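Local coordinates for protein copper-containing nitrite reductase (Thermus scotoductus, PDB 6HBE) that probably reduces nitrite to nitric oxide, taking its electron from a cytochrome c, as a copper-containing, three-domain homotrimer, at residues I202-V207 / A241-S246; T214-G219 / V265-G270; E259-L264 / L277-A282. All blocks are in the same frame, centred on the assembly; numbering follows the deposited sequence.

Interaction 1: I202-V207 / A241-S246; sequences IYFLNV and ALAGPS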
ATOM      1  N   ILE C 202      13.770 -21.348 -10.557  1.00 23.68           N
ATOM      2  CA  ILE C 202      12.805 -20.931  -9.526  1.00 21.67           C
ATOM      3  C   ILE C 202      11.513 -20.571 -10.280  1.00 21.33           C
ATOM      4  O   ILE C 202      11.552 -19.846 -11.280  1.00 20.40           O
ATOM      5  CB  ILE C 202      13.326 -19.726  -8.701  1.00 23.88           C
ATOM      6  CG1 ILE C 202      14.655 -20.083  -8.002  1.00 24.04           C
ATOM      7  CG2 ILE C 202      12.296 -19.273  -7.653  1.00 23.22           C
ATOM      8  CD1 ILE C 202      15.437 -18.882  -7.512  1.00 26.49           C
ATOM      9  N   TYR C 203      10.400 -21.114  -9.828  1.00 18.43           N
ATOM     10  CA  TYR C 203       9.068 -20.823 -10.371  1.00 18.38           C
ATOM     11  C   TYR C 203       8.369 -20.026  -9.260  1.00 19.68           C
ATOM     12  O   TYR C 203       8.035 -20.596  -8.213  1.00 19.02           O
ATOM     13  CB  TYR C 203       8.330 -22.127 -10.681  1.00 19.53           C
ATOM     14  CG  TYR C 203       8.980 -23.016 -11.754  1.00 20.21           C
ATOM     15  CD1 TYR C 203      10.083 -23.832 -11.450  1.00 22.83           C
ATOM     16  CD2 TYR C 203       8.466 -23.071 -13.043  1.00 21.36           C
ATOM     17  CE1 TYR C 203      10.664 -24.656 -12.414  1.00 23.40           C
ATOM     18  CE2 TYR C 203       9.039 -23.887 -14.029  1.00 22.50           C
ATOM     19  CZ  TYR C 203      10.151 -24.670 -13.706  1.00 24.09           C
ATOM     20  OH  TYR C 203      10.736 -25.497 -14.648  1.00 23.62           O
ATOM     21  N   PHE C 204       8.165 -18.721  -9.485  1.00 19.29           N
ATOM     22  CA  PHE C 204       7.661 -17.803  -8.434  1.00 18.65           C
ATOM     23  C   PHE C 204       6.310 -17.211  -8.816  1.00 19.46           C
ATOM     24  O   PHE C 204       6.186 -16.642  -9.904  1.00 18.22           O
ATOM     25  CB  PHE C 204       8.661 -16.663  -8.220  1.00 18.76           C
ATOM     26  CG  PHE C 204       8.187 -15.610  -7.228  1.00 18.97           C
ATOM     27  CD1 PHE C 204       7.884 -15.966  -5.935  1.00 20.58           C
ATOM     28  CD2 PHE C 204       8.113 -14.270  -7.583  1.00 20.04           C
ATOM     29  CE1 PHE C 204       7.457 -15.031  -5.014  1.00 21.64           C
ATOM     30  CE2 PHE C 204       7.721 -13.314  -6.644  1.00 21.51           C
ATOM     31  CZ  PHE C 204       7.364 -13.712  -5.368  1.00 19.53           C
ATOM     32  N   LEU C 205       5.322 -17.303  -7.911  1.00 18.23           N
ATOM     33  CA  LEU C 205       4.018 -16.675  -8.101  1.00 17.54           C
ATOM     34  C   LEU C 205       3.696 -15.871  -6.858  1.00 17.96           C
ATOM     35  O   LEU C 205       3.665 -16.417  -5.749  1.00 18.43           O
ATOM     36  CB  LEU C 205       2.933 -17.747  -8.338  1.00 18.04           C
ATOM     37  CG  LEU C 205       1.450 -17.321  -8.327  1.00 18.54           C
ATOM     38  CD1 LEU C 205       1.130 -16.382  -9.449  1.00 18.75           C
ATOM     39  CD2 LEU C 205       0.497 -18.498  -8.369  1.00 19.82           C
ATOM     40  N   ASN C 206       3.423 -14.578  -7.039  1.00 17.92           N
ATOM     41  CA  ASN C 206       2.907 -13.733  -5.922  1.00 17.17           C
ATOM     42  C   ASN C 206       1.392 -13.769  -6.027  1.00 18.52           C
ATOM     43  O   ASN C 206       0.838 -13.153  -6.952  1.00 19.16           O
ATOM     44  CB  ASN C 206       3.388 -12.256  -6.000  1.00 16.18           C
ATOM     45  CG  ASN C 206       2.865 -11.399  -4.859  1.00 17.18           C
ATOM     46  OD1 ASN C 206       2.357 -11.914  -3.840  1.00 18.12           O
ATOM     47  ND2 ASN C 206       2.954 -10.056  -5.021  1.00 17.87           N
ATOM     48  N   VAL C 207       0.713 -14.430  -5.098  1.00 18.10           N
ATOM     49  CA  VAL C 207      -0.762 -14.443  -5.152  1.00 20.46           C
ATOM     50  C   VAL C 207      -1.370 -13.175  -4.504  1.00 20.78           C
ATOM     51  O   VAL C 207      -2.535 -12.880  -4.701  1.00 19.75           O
ATOM     52  CB  VAL C 207      -1.443 -15.689  -4.534  1.00 22.76           C
ATOM     53  CG1 VAL C 207      -0.919 -16.987  -5.116  1.00 21.36           C
ATOM     54  CG2 VAL C 207      -1.390 -15.695  -3.026  1.00 25.85           C
ATOM     55  N   ALA C 241      12.999  -9.276  -8.884  1.00 19.33           N
ATOM     56  CA  ALA C 241      11.909  -9.645  -9.772  1.00 19.70           C
ATOM     57  C   ALA C 241      10.592  -9.021  -9.251  1.00 19.37           C
ATOM     58  O   ALA C 241      10.003  -9.517  -8.286  1.00 18.71           O
ATOM     59  CB  ALA C 241      11.794 -11.154  -9.849  1.00 19.77           C
ATOM     60  N   LEU C 242      10.189  -7.913  -9.858  1.00 19.51           N
ATOM     61  CA  LEU C 242       8.981  -7.161  -9.480  1.00 19.65           C
ATOM     62  C   LEU C 242       7.691  -7.966  -9.856  1.00 18.76           C
ATOM     63  O   LEU C 242       7.536  -8.381 -11.008  1.00 17.47           O
ATOM     64  CB  LEU C 242       8.988  -5.798 -10.198  1.00 20.50           C
ATOM     65  CG  LEU C 242       7.735  -4.939 -10.007  1.00 19.92           C
ATOM     66  CD1 LEU C 242       7.575  -4.511  -8.553  1.00 20.76           C
ATOM     67  CD2 LEU C 242       7.733  -3.733 -10.903  1.00 21.92           C
ATOM     68  N   ALA C 243       6.811  -8.201  -8.878  1.00 17.60           N
ATOM     69  CA  ALA C 243       5.555  -8.960  -9.091  1.00 17.62           C
ATOM     70  C   ALA C 243       4.401  -8.400  -8.283  1.00 17.98           C
ATOM     71  O   ALA C 243       4.403  -8.481  -7.031  1.00 16.63           O
ATOM     72  CB  ALA C 243       5.777 -10.434  -8.766  1.00 17.88           C
ATOM     73  N   GLY C 244       3.396  -7.852  -8.977  1.00 18.98           N
ATOM     74  CA  GLY C 244       2.139  -7.553  -8.326  1.00 18.81           C
ATOM     75  C   GLY C 244       1.311  -8.788  -8.062  1.00 19.29           C
ATOM     76  O   GLY C 244       1.733  -9.900  -8.411  1.00 18.81           O
ATOM     77  N   PRO C 245       0.141  -8.629  -7.397  1.00 18.32           N
ATOM     78  CA  PRO C 245      -0.742  -9.796  -7.193  1.00 19.08           C
ATOM     79  C   PRO C 245      -1.138 -10.526  -8.487  1.00 18.85           C
ATOM     80  O   PRO C 245      -1.691  -9.902  -9.379  1.00 17.89           O
ATOM     81  CB  PRO C 245      -1.948  -9.199  -6.462  1.00 19.04           C
ATOM     82  CG  PRO C 245      -1.350  -8.052  -5.698  1.00 18.97           C
ATOM     83  CD  PRO C 245      -0.325  -7.460  -6.633  1.00 18.91           C
ATOM     84  N   SER C 246      -0.886 -11.849  -8.504  1.00 18.06           N
ATOM     85  CA  SER C 246      -1.037 -12.789  -9.657  1.00 18.97           C
ATOM     86  C   SER C 246      -0.008 -12.670 -10.769  1.00 20.43           C
ATOM     87  O   SER C 246      -0.138 -13.369 -11.806  1.00 21.54           O
ATOM     88  CB  SER C 246      -2.479 -12.824 -10.238  1.00 20.00           C
ATOM     89  OG  SER C 246      -2.614 -13.899 -11.169  1.00 19.50           O
TER
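In the second cupredoxin domain, two strands belonging to opposite sheets of the beta-sandwich are tied together: 202-207 runs in one sheet, and 241-243 forms the outermost strand, within this chain, of the other. Asn-206 carries the join. Its CG stands anti to the backbone N (chi1 -180°), which sends the carboxamide across to the 241-246 segment, where ND2 donates to Ala-243 O at 2.9 Å. That oxygen lies in the amide plane of the asparagine, whereas ND2 approaches it from above the carbonyl plane. Beside it Ala-243 CB lies 4.1 Å from both Asn-206 CB and Phe-204 CE2, meeting the ring obliquely. The carboxamide is held at every polar atom: ND2 also donates to Leu-211 O, and OD1 accepts from Gly-208 N, so a buried polar group is fixed in rotation by three bonds. An alanine here would lose all three, and would probably leave Ala-243 less firmly held to this strand and the turn through Gly-208 and Leu-211 less well fixed. Further out, Asp-247 OD2 receives Gly-244 N, and Pro-245 O accepts from Thr-214 OG1 of a second subunit. Segment 241-246 reaches a copper site, the side chains of Ser-246 and the copper ligand His-80 lying about 3 Å apart at their nearest atoms. The backbone N of Ser-246 closes the contact, donating to Asn-206 O at 2.7 Å, nearly along the C=O axis.

Interaction 2: T214-G219 / V265-G270; sequences TLHVVG and VTHVFG. With CU (copper (II) ion), chain E.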
ATOM      1  N   THR C 214       9.159  -7.896  -4.468  1.00 17.82           N
ATOM      2  CA  THR C 214      10.401  -7.755  -5.231  1.00 17.63           C
ATOM      3  C   THR C 214      11.332  -8.875  -4.763  1.00 16.43           C
ATOM      4  O   THR C 214      12.081  -8.718  -3.790  1.00 17.54           O
ATOM      5  CB  THR C 214      11.071  -6.348  -5.113  1.00 17.72           C
ATOM      6  OG1 THR C 214      11.071  -5.904  -3.746  1.00 17.35           O
ATOM      7  CG2 THR C 214      10.289  -5.318  -5.954  1.00 18.44           C
ATOM      8  N   LEU C 215      11.292 -10.003  -5.469  1.00 17.37           N
ATOM      9  CA  LEU C 215      12.050 -11.203  -5.042  1.00 18.98           C
ATOM     10  C   LEU C 215      13.548 -11.019  -5.262  1.00 18.92           C
ATOM     11  O   LEU C 215      13.946 -10.481  -6.284  1.00 18.67           O
ATOM     12  CB  LEU C 215      11.582 -12.471  -5.751  1.00 19.85           C
ATOM     13  CG  LEU C 215      12.025 -13.801  -5.130  1.00 20.12           C
ATOM     14  CD1 LEU C 215      11.366 -14.041  -3.793  1.00 21.21           C
ATOM     15  CD2 LEU C 215      11.691 -14.961  -6.042  1.00 20.54           C
ATOM     16  N   HIS C 216      14.346 -11.448  -4.285  1.00 17.97           N
ATOM     17  CA  HIS C 216      15.794 -11.173  -4.239  1.00 19.51           C
ATOM     18  C   HIS C 216      16.533 -12.370  -3.604  1.00 18.67           C
ATOM     19  O   HIS C 216      15.965 -13.030  -2.724  1.00 19.64           O
ATOM     20  CB  HIS C 216      16.044  -9.879  -3.444  1.00 19.34           C
ATOM     21  CG  HIS C 216      17.491  -9.601  -3.133  1.00 20.48           C
ATOM     22  ND1 HIS C 216      18.399  -9.164  -4.082  1.00 21.54           N
ATOM     23  CD2 HIS C 216      18.170  -9.658  -1.961  1.00 21.65           C
ATOM     24  CE1 HIS C 216      19.578  -8.982  -3.512  1.00 22.05           C
ATOM     25  NE2 HIS C 216      19.467  -9.274  -2.221  1.00 22.31           N
ATOM     26  N   VAL C 217      17.775 -12.635  -4.027  1.00 19.53           N
ATOM     27  CA  VAL C 217      18.680 -13.573  -3.294  1.00 20.57           C
ATOM     28  C   VAL C 217      19.953 -12.834  -2.842  1.00 20.90           C
ATOM     29  O   VAL C 217      20.650 -12.278  -3.671  1.00 20.11           O
ATOM     30  CB  VAL C 217      19.079 -14.834  -4.133  1.00 22.80           C
ATOM     31  CG1 VAL C 217      20.087 -15.700  -3.356  1.00 24.08           C
ATOM     32  CG2 VAL C 217      17.882 -15.685  -4.450  1.00 23.92           C
ATOM     33  N   VAL C 218      20.216 -12.813  -1.523  1.00 21.49           N
ATOM     34  CA  VAL C 218      21.399 -12.135  -0.952  1.00 22.49           C
ATOM     35  C   VAL C 218      22.638 -12.920  -1.376  1.00 23.04           C
ATOM     36  O   VAL C 218      22.760 -14.109  -1.056  1.00 21.34           O
ATOM     37  CB  VAL C 218      21.334 -12.066   0.598  1.00 23.21           C
ATOM     38  CG1 VAL C 218      22.513 -11.271   1.176  1.00 23.29           C
ATOM     39  CG2 VAL C 218      20.014 -11.454   1.062  1.00 24.67           C
ATOM     40  N   GLY C 219      23.532 -12.259  -2.115  1.00 22.82           N
ATOM     41  CA  GLY C 219      24.698 -12.902  -2.705  1.00 23.02           C
ATOM     42  C   GLY C 219      24.465 -13.376  -4.118  1.00 22.69           C
ATOM     43  O   GLY C 219      25.301 -14.085  -4.683  1.00 23.13           O
ATOM     44  N   VAL C 265      14.425 -13.548  -0.293  1.00 20.18           N
ATOM     45  CA  VAL C 265      13.661 -12.520   0.430  1.00 22.12           C
ATOM     46  C   VAL C 265      12.935 -11.621  -0.577  1.00 20.58           C
ATOM     47  O   VAL C 265      13.363 -11.486  -1.772  1.00 20.03           O
ATOM     48  CB  VAL C 265      14.602 -11.723   1.391  1.00 22.63           C
ATOM     49  CG1 VAL C 265      15.575 -10.848   0.624  1.00 23.71           C
ATOM     50  CG2 VAL C 265      13.829 -10.903   2.439  1.00 23.10           C
ATOM     51  N   THR C 266      11.834 -11.030  -0.109  1.00 19.20           N
ATOM     52  CA  THR C 266      11.212  -9.900  -0.811  1.00 18.11           C
ATOM     53  C   THR C 266      11.812  -8.605  -0.287  1.00 19.50           C
ATOM     54  O   THR C 266      11.871  -8.358   0.935  1.00 18.85           O
ATOM     55  CB  THR C 266       9.648  -9.828  -0.713  1.00 17.48           C
ATOM     56  OG1 THR C 266       9.216  -8.572  -1.247  1.00 16.01           O
ATOM     57  CG2 THR C 266       9.137  -9.947   0.732  1.00 17.58           C
ATOM     58  N   HIS C 267      12.200  -7.719  -1.193  1.00 18.48           N
ATOM     59  CA  HIS C 267      12.808  -6.440  -0.775  1.00 17.85           C
ATOM     60  C   HIS C 267      11.760  -5.370  -0.346  1.00 17.56           C
ATOM     61  O   HIS C 267      12.124  -4.256  -0.019  1.00 17.48           O
ATOM     62  CB  HIS C 267      13.820  -5.919  -1.810  1.00 18.36           C
ATOM     63  CG  HIS C 267      15.194  -5.716  -1.230  1.00 18.86           C
ATOM     64  ND1 HIS C 267      15.536  -4.609  -0.494  1.00 18.34           N
ATOM     65  CD2 HIS C 267      16.291  -6.523  -1.228  1.00 19.74           C
ATOM     66  CE1 HIS C 267      16.793  -4.720  -0.092  1.00 19.83           C
ATOM     67  NE2 HIS C 267      17.269  -5.876  -0.517  1.00 19.73           N
ATOM     68  N   VAL C 268      10.469  -5.745  -0.320  1.00 16.43           N
ATOM     69  CA  VAL C 268       9.425  -4.948   0.305  1.00 17.73           C
ATOM     70  C   VAL C 268       9.522  -5.310   1.805  1.00 17.29           C
ATOM     71  O   VAL C 268       8.893  -6.312   2.283  1.00 18.48           O
ATOM     72  CB  VAL C 268       8.019  -5.248  -0.270  1.00 17.56           C
ATOM     73  CG1 VAL C 268       6.958  -4.396   0.432  1.00 17.84           C
ATOM     74  CG2 VAL C 268       8.006  -4.999  -1.780  1.00 18.18           C
ATOM     75  N   PHE C 269      10.353  -4.552   2.513  1.00 17.59           N
ATOM     76  CA  PHE C 269      10.864  -5.023   3.829  1.00 17.98           C
ATOM     77  C   PHE C 269       9.817  -5.010   4.947  1.00 18.98           C
ATOM     78  O   PHE C 269       9.959  -5.785   5.880  1.00 18.43           O
ATOM     79  CB  PHE C 269      12.151  -4.280   4.243  1.00 18.98           C
ATOM     80  CG  PHE C 269      13.449  -4.878   3.722  1.00 18.49           C
ATOM     81  CD1 PHE C 269      13.509  -6.079   2.994  1.00 20.68           C
ATOM     82  CD2 PHE C 269      14.636  -4.226   3.979  1.00 19.17           C
ATOM     83  CE1 PHE C 269      14.719  -6.598   2.536  1.00 20.03           C
ATOM     84  CE2 PHE C 269      15.858  -4.749   3.544  1.00 20.53           C
ATOM     85  CZ  PHE C 269      15.908  -5.934   2.827  1.00 18.73           C
ATOM     86  N   GLY C 270       8.731  -4.231   4.803  1.00 18.00           N
ATOM     87  CA  GLY C 270       7.589  -4.349   5.713  1.00 19.64           C
ATOM     88  C   GLY C 270       6.761  -5.625   5.569  1.00 20.08           C
ATOM     89  O   GLY C 270       5.914  -5.909   6.428  1.00 22.18           O
TER
HETATM   90 CU    CU E 501      19.240  -6.384  -0.183  1.00 22.07          CU
HETATM   91  O   HOH W   1      20.267  -8.010   0.289  1.00 28.92           O
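The imidazoles of His-216 and His-267 meet edge to face: the CD2 edge of His-267 points at one face of His-216, ring planes at 80° and the two CD2 atoms 3.7 Å apart. Val-265 CG1 lies at the edge of the His-216 ring, and His-80 of a neighbouring subunit also stacks on this ring. Over one face of His-267, offset toward its rim, sits CZ of Phe-269. Behind the rings, antiparallel strands of the cupredoxin sheet join in the hydrogen-bonded pair His-216 and Val-265, His-216 N donating to Val-265 O at 2.7 Å. Past the strand end, His-267 N reaches Thr-214 O (2.8 Å) on a lone pair, while Thr-266 OG1 accepts from both Thr-214 N and Val-268 N, the latter bond making an ST turn. His-216 ND1 is engaged by Gln-239 O. The copper is bound by His-267 NE2 at 2.1 Å, by a water at 2.0 Å, and by His-80 and His-114 of that neighbouring subunit. The same water is hydrogen-bonded to His-216 NE2 (2.9 Å). The copper would probably polarise it, and His-216 could orient it and take part in proton delivery, as in related copper nitrite reductases.

Interaction 3: E259-L264 / L277-A282; sequences EGDYTL and LGILRA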
ATOM      1  N   GLU C 259      30.681 -21.528  -0.562  1.00 24.36           N
ATOM      2  CA  GLU C 259      29.740 -22.083   0.405  1.00 25.11           C
ATOM      3  C   GLU C 259      29.161 -20.995   1.342  1.00 24.97           C
ATOM      4  O   GLU C 259      29.798 -19.972   1.581  1.00 23.26           O
ATOM      5  CB  GLU C 259      30.430 -23.144   1.290  1.00 25.85           C
ATOM      6  CG  GLU C 259      30.895 -24.390   0.546  1.00 27.69           C
ATOM      7  CD  GLU C 259      31.399 -25.501   1.472  1.00 30.79           C
ATOM      8  OE1 GLU C 259      32.149 -25.217   2.428  1.00 32.64           O
ATOM      9  OE2 GLU C 259      31.024 -26.670   1.257  1.00 30.98           O
ATOM     10  N   GLY C 260      27.983 -21.281   1.903  1.00 23.22           N
ATOM     11  CA  GLY C 260      27.321 -20.425   2.863  1.00 22.60           C
ATOM     12  C   GLY C 260      25.854 -20.182   2.516  1.00 22.52           C
ATOM     13  O   GLY C 260      25.320 -20.737   1.555  1.00 22.49           O
ATOM     14  N   ASP C 261      25.209 -19.348   3.319  1.00 21.55           N
ATOM     15  CA  ASP C 261      23.769 -19.084   3.162  1.00 23.11           C
ATOM     16  C   ASP C 261      23.511 -17.982   2.108  1.00 23.57           C
ATOM     17  O   ASP C 261      24.144 -16.935   2.149  1.00 22.16           O
ATOM     18  CB  ASP C 261      23.164 -18.665   4.506  1.00 24.34           C
ATOM     19  CG  ASP C 261      23.000 -19.813   5.476  1.00 25.25           C
ATOM     20  OD1 ASP C 261      23.281 -20.992   5.111  1.00 26.28           O
ATOM     21  OD2 ASP C 261      22.579 -19.537   6.636  1.00 24.53           O
ATOM     22  N   TYR C 262      22.589 -18.252   1.178  1.00 22.43           N
ATOM     23  CA  TYR C 262      22.133 -17.305   0.196  1.00 21.84           C
ATOM     24  C   TYR C 262      20.641 -17.104   0.480  1.00 22.38           C
ATOM     25  O   TYR C 262      19.838 -18.012   0.244  1.00 22.38           O
ATOM     26  CB  TYR C 262      22.352 -17.852  -1.228  1.00 21.86           C
ATOM     27  CG  TYR C 262      23.824 -17.976  -1.657  1.00 21.90           C
ATOM     28  CD1 TYR C 262      24.570 -19.117  -1.351  1.00 22.33           C
ATOM     29  CD2 TYR C 262      24.443 -16.970  -2.373  1.00 21.25           C
ATOM     30  CE1 TYR C 262      25.917 -19.236  -1.736  1.00 21.88           C
ATOM     31  CE2 TYR C 262      25.796 -17.049  -2.758  1.00 22.39           C
ATOM     32  CZ  TYR C 262      26.524 -18.200  -2.448  1.00 22.35           C
ATOM     33  OH  TYR C 262      27.850 -18.317  -2.838  1.00 22.40           O
ATOM     34  N   THR C 263      20.299 -15.948   1.047  1.00 22.74           N
ATOM     35  CA  THR C 263      18.968 -15.728   1.625  1.00 23.00           C
ATOM     36  C   THR C 263      17.973 -15.290   0.529  1.00 21.96           C
ATOM     37  O   THR C 263      18.229 -14.328  -0.187  1.00 20.79           O
ATOM     38  CB  THR C 263      19.067 -14.713   2.781  1.00 24.22           C
ATOM     39  OG1 THR C 263      19.799 -15.305   3.858  1.00 25.44           O
ATOM     40  CG2 THR C 263      17.711 -14.302   3.298  1.00 26.31           C
ATOM     41  N   LEU C 264      16.830 -15.961   0.465  1.00 19.73           N
ATOM     42  CA  LEU C 264      15.722 -15.608  -0.440  1.00 20.25           C
ATOM     43  C   LEU C 264      14.764 -14.681   0.313  1.00 21.49           C
ATOM     44  O   LEU C 264      14.310 -15.003   1.435  1.00 19.60           O
ATOM     45  CB  LEU C 264      14.978 -16.879  -0.857  1.00 22.78           C
ATOM     46  CG  LEU C 264      13.780 -16.727  -1.785  1.00 25.09           C
ATOM     47  CD1 LEU C 264      14.284 -16.360  -3.186  1.00 25.15           C
ATOM     48  CD2 LEU C 264      12.923 -17.999  -1.820  1.00 28.70           C
ATOM     49  N   LEU C 277      10.881 -14.628   4.199  1.00 19.27           N
ATOM     50  CA  LEU C 277      12.332 -14.717   4.151  1.00 20.03           C
ATOM     51  C   LEU C 277      12.657 -16.222   4.344  1.00 19.77           C
ATOM     52  O   LEU C 277      12.031 -16.880   5.191  1.00 19.49           O
ATOM     53  CB  LEU C 277      12.955 -13.848   5.274  1.00 20.13           C
ATOM     54  CG  LEU C 277      14.510 -13.726   5.342  1.00 20.92           C
ATOM     55  CD1 LEU C 277      14.992 -12.390   5.917  1.00 22.36           C
ATOM     56  CD2 LEU C 277      15.165 -14.904   6.086  1.00 21.81           C
ATOM     57  N   GLY C 278      13.561 -16.762   3.528  1.00 19.65           N
ATOM     58  CA  GLY C 278      14.047 -18.169   3.654  1.00 21.50           C
ATOM     59  C   GLY C 278      15.527 -18.291   3.284  1.00 22.35           C
ATOM     60  O   GLY C 278      16.144 -17.282   2.888  1.00 21.33           O
ATOM     61  N   ILE C 279      16.107 -19.485   3.453  1.00 20.94           N
ATOM     62  CA  ILE C 279      17.572 -19.691   3.288  1.00 21.56           C
ATOM     63  C   ILE C 279      17.846 -20.825   2.295  1.00 20.81           C
ATOM     64  O   ILE C 279      17.286 -21.913   2.460  1.00 22.00           O
ATOM     65  CB  ILE C 279      18.255 -20.047   4.633  1.00 23.73           C
ATOM     66  CG1 ILE C 279      18.183 -18.875   5.600  1.00 23.85           C
ATOM     67  CG2 ILE C 279      19.737 -20.425   4.434  1.00 24.22           C
ATOM     68  CD1 ILE C 279      18.526 -19.193   7.047  1.00 23.29           C
ATOM     69  N   LEU C 280      18.688 -20.563   1.283  1.00 20.22           N
ATOM     70  CA  LEU C 280      19.341 -21.591   0.459  1.00 21.41           C
ATOM     71  C   LEU C 280      20.745 -21.855   1.059  1.00 21.66           C
ATOM     72  O   LEU C 280      21.598 -20.984   1.020  1.00 21.96           O
ATOM     73  CB  LEU C 280      19.473 -21.107  -0.986  1.00 22.86           C
ATOM     74  CG  LEU C 280      18.192 -20.522  -1.629  1.00 22.73           C
ATOM     75  CD1 LEU C 280      18.436 -20.095  -3.055  1.00 22.68           C
ATOM     76  CD2 LEU C 280      17.027 -21.488  -1.555  1.00 23.90           C
ATOM     77  N   ARG C 281      20.965 -23.039   1.638  1.00 22.83           N
ATOM     78  CA  ARG C 281      22.206 -23.331   2.369  1.00 23.27           C
ATOM     79  C   ARG C 281      23.151 -24.118   1.477  1.00 24.10           C
ATOM     80  O   ARG C 281      22.955 -25.321   1.255  1.00 22.89           O
ATOM     81  CB  ARG C 281      21.897 -24.068   3.678  1.00 24.16           C
ATOM     82  CG  ARG C 281      23.127 -24.344   4.572  1.00 24.84           C
ATOM     83  CD  ARG C 281      22.729 -24.480   6.041  1.00 24.88           C
ATOM     84  NE  ARG C 281      22.405 -23.190   6.655  1.00 24.60           N
ATOM     85  CZ  ARG C 281      21.838 -23.020   7.862  1.00 27.25           C
ATOM     86  NH1 ARG C 281      21.455 -24.055   8.638  1.00 27.56           N
ATOM     87  NH2 ARG C 281      21.648 -21.780   8.325  1.00 26.95           N
ATOM     88  N   ALA C 282      24.178 -23.427   0.963  1.00 23.97           N
ATOM     89  CA  ALA C 282      25.069 -23.989  -0.051  1.00 24.49           C
ATOM     90  C   ALA C 282      26.233 -24.709   0.643  1.00 25.59           C
ATOM     91  O   ALA C 282      26.953 -24.096   1.465  1.00 25.16           O
ATOM     92  CB  ALA C 282      25.579 -22.904  -0.994  1.00 24.66           C
TER
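A regular antiparallel pairing joins strands 260-264 and 277-282 within one sheet of the second cupredoxin domain, the segment axes approaching to 4.5 Å. Three hydrogen-bonded pairs, Gly-260 with Ala-282, Tyr-262 with Leu-280 and Leu-264 with Gly-278, each contribute two backbone bonds. The straightest of the six backbone bonds runs from Tyr-262 N to Leu-280 O, at 174°. Gly-260 has backbone angles at which a CB would strike the preceding carbonyl oxygen. Neighbouring strands continue the sheet, 192-194 beyond 277-282 and 213-217 beyond 260-264, while Asp-261 O accepts from Gln-85 NE2 of a neighbouring subunit.

Ionic contact belongs to the face bearing Asp-261, Thr-263, Ile-279 and Arg-281. Asp-261 and Arg-281 lie side by side, carboxylate and guanidinium only 11° from coplanar, in a side-on bidentate salt bridge: NE of Arg-281 meets OD1 of Asp-261 at 2.8 Å, and NH2 meets OD2 at 3.0 Å, each oxygen using its syn lone pair. A bend at chi3 (-74°) turns the arginine back to this grip. CG2 of Ile-279 presses against Asp-261 CG at 3.5 Å, packing beside the carboxylate.

Apolar contacts are few. CG2 of Thr-263, anti to its backbone N, touches Leu-277 CD2 at 3.8 Å. On the Tyr-262 side, the ring's edge meets a methyl, CE1 lying 3.8 Å from Ala-282 CB.

How the interactions relate
All three interactions reach a single sheet of the second cupredoxin domain, with neighbouring strands in the order 277-282, 260-266, 213-217 and 241-243. Interaction 3 pairs the first two and interaction 2 the middle two; interaction 1 ties the last to strand 199-208 of the opposite sheet. Centres of interactions 1 and 2, and of 2 and 3, lie about 12 Å apart, and those of 1 and 3 about 19 Å. Along the chain, interaction 2 crosses both others, whereas interaction 1 closes before interaction 3 opens. All three contacts lie against neighbouring subunits, and the sheet they share carries His-267 to a copper bound jointly by two chains.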